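Local coordinates for protein putative neuraminyllactose-binding hemagglutinin homolog (Helicobacter pylori, PDB 3BGH) that is a putative outer-membrane lipoprotein adhesin, also called HpaA or flagellar sheath adhesin, that may bind sialylated sugars such as neuraminyllactose, at the interface of chains A and B. Residues are numbered along the deposited sequence; one frame, centred on the assembly and turned at random. Chains: chain A/B, Putative neuraminyllactose-binding hemagglutinin homolog.

The interface of chains A and B. Residues chain A 109, 111-113, 127; chain B 131, 133, 135, 147.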
loop_
_atom_site.group_PDB
_atom_site.type_symbol
_atom_site.label_atom_id
_atom_site.label_comp_id
_atom_site.label_asym_id
_atom_site.label_seq_id
_atom_site.Cartn_x
_atom_site.Cartn_y
_atom_site.Cartn_z
ATOM N N LEU A 109 7.720 2.953 4.507
ATOM C CA LEU A 109 8.945 3.114 3.739
ATOM C C LEU A 109 9.850 4.069 4.487
ATOM O O LEU A 109 9.410 5.062 5.048
ATOM C CB LEU A 109 8.634 3.673 2.369
ATOM C CG LEU A 109 8.058 2.717 1.326
ATOM C CD1 LEU A 109 6.669 2.190 1.687
ATOM C CD2 LEU A 109 8.006 3.453 0.033
ATOM N N ASP A 111 13.532 6.358 4.885
ATOM C CA ASP A 111 14.673 7.061 4.294
ATOM C C ASP A 111 14.355 7.637 2.905
ATOM O O ASP A 111 15.019 7.340 1.903
ATOM C CB ASP A 111 15.947 6.178 4.283
ATOM C CG ASP A 111 16.506 5.909 5.693
ATOM O OD1 ASP A 111 16.332 6.743 6.610
ATOM O OD2 ASP A 111 17.134 4.850 5.897
ATOM N N ILE A 112 13.325 8.471 2.871
ATOM C CA ILE A 112 12.992 9.246 1.693
ATOM C C ILE A 112 13.436 10.679 2.008
ATOM O O ILE A 112 13.201 11.176 3.130
ATOM C CB ILE A 112 11.470 9.204 1.414
ATOM C CG1 ILE A 112 10.957 7.772 1.385
ATOM C CG2 ILE A 112 11.138 9.858 0.117
ATOM C CD1 ILE A 112 9.546 7.662 0.836
ATOM N N VAL A 113 14.098 11.304 1.028
ATOM C CA VAL A 113 14.607 12.677 1.128
ATOM C C VAL A 113 13.689 13.676 0.407
ATOM O O VAL A 113 13.145 13.395 -0.652
ATOM C CB VAL A 113 16.076 12.761 0.576
ATOM C CG1 VAL A 113 16.527 14.190 0.324
ATOM C CG2 VAL A 113 17.058 12.069 1.552
ATOM N N MET A 127 7.543 7.240 5.420
ATOM C CA MET A 127 6.242 7.480 4.810
ATOM C C MET A 127 5.501 6.177 4.621
ATOM O O MET A 127 6.091 5.187 4.190
ATOM C CB MET A 127 6.400 8.183 3.441
ATOM C CG MET A 127 5.054 8.649 2.775
ATOM S SD MET A 127 5.211 9.471 1.127
ATOM C CE MET A 127 5.672 8.073 0.187
ATOM N N TYR B 131 4.054 1.353 -3.055
ATOM C CA TYR B 131 4.887 2.478 -3.400
ATOM C C TYR B 131 6.282 1.979 -3.596
ATOM O O TYR B 131 6.736 1.054 -2.899
ATOM C CB TYR B 131 4.862 3.500 -2.274
ATOM C CG TYR B 131 5.373 4.877 -2.648
ATOM C CD1 TYR B 131 4.527 5.834 -3.243
ATOM C CD2 TYR B 131 6.700 5.239 -2.388
ATOM C CE1 TYR B 131 5.018 7.140 -3.594
ATOM C CE2 TYR B 131 7.194 6.494 -2.715
ATOM C CZ TYR B 131 6.356 7.441 -3.309
ATOM O OH TYR B 131 6.871 8.673 -3.611
ATOM N N ASN B 133 10.223 3.506 -3.975
ATOM C CA ASN B 133 11.174 4.593 -3.919
ATOM C C ASN B 133 12.562 4.259 -4.489
ATOM O O ASN B 133 13.126 3.217 -4.187
ATOM C CB ASN B 133 11.345 5.036 -2.492
ATOM C CG ASN B 133 12.075 6.322 -2.413
ATOM O OD1 ASN B 133 11.558 7.356 -2.825
ATOM N ND2 ASN B 133 13.314 6.273 -1.940
ATOM N N ASN B 135 16.338 5.672 -4.497
ATOM C CA ASN B 135 17.318 6.634 -3.998
ATOM C C ASN B 135 18.581 6.809 -4.863
ATOM O O ASN B 135 19.140 5.849 -5.436
ATOM C CB ASN B 135 17.725 6.318 -2.575
ATOM C CG ASN B 135 16.708 6.760 -1.585
ATOM O OD1 ASN B 135 15.845 7.587 -1.885
ATOM N ND2 ASN B 135 16.796 6.224 -0.372
ATOM N N SER B 147 15.431 11.479 -4.006
ATOM C CA SER B 147 14.511 10.356 -4.032
ATOM C C SER B 147 13.425 10.511 -5.107
ATOM O O SER B 147 12.832 11.596 -5.284
ATOM C CB SER B 147 13.876 10.178 -2.665
ATOM O OG SER B 147 14.854 9.698 -1.773
#
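Strands 98-114 and 123-137 of chain A pack across the interface against strands 123-137 and 144-151 of chain B, with side chains of chain B also meeting chain A backbone at one end. At the other end A:Met127 and A:Leu109 share the ring of B:Tyr131. The methionine reaches out with CG anti to its backbone N (chi1 -173°), then bends at the sulfur, and its terminal methyl CE settles over one face of the ring, 3.7 Å from the centroid of B:Tyr131 and displaced toward the rim at CZ and CE2. A:Leu109 crosses the tyrosine at about a right angle and brings its CD2 methyl to ring carbon CD2 of B:Tyr131, 3.3 Å away. Further along, the A:Ile112 branch methyl CG2 rests 3.9 Å from both the amide oxygen OD1 of B:Asn133 and CB of B:Ser147, a looser, mixed contact.

The polar end is built on the chain A backbone. The side-chain amide ND2 of B:Asn135 donates to the carbonyl O of A:Asp111 at 3.1 Å, nearly straight (169° at H) and close to the amide's own plane. The backbone of A:Asp111 departs there from the extended form of its neighbours. ND2 of B:Asn133, on the same strand, donates to OD1 of B:Asn135 at 2.9 Å and may help to hold that amide, though the bond is bent and the donor stands well above the carbonyl plane. Beside them, the backbone N of A:Val113 makes a weak hydrogen bond of 3.3 Å to the hydroxyl OG of B:Ser147.

The patch thus combines apolar packing with amide and hydroxyl contacts to backbone. Its two-fold twin repeats it with the chains exchanged, and together they help join the two copies in the deposited assembly; the structure alone does not show whether this pairing forms in the bacterium.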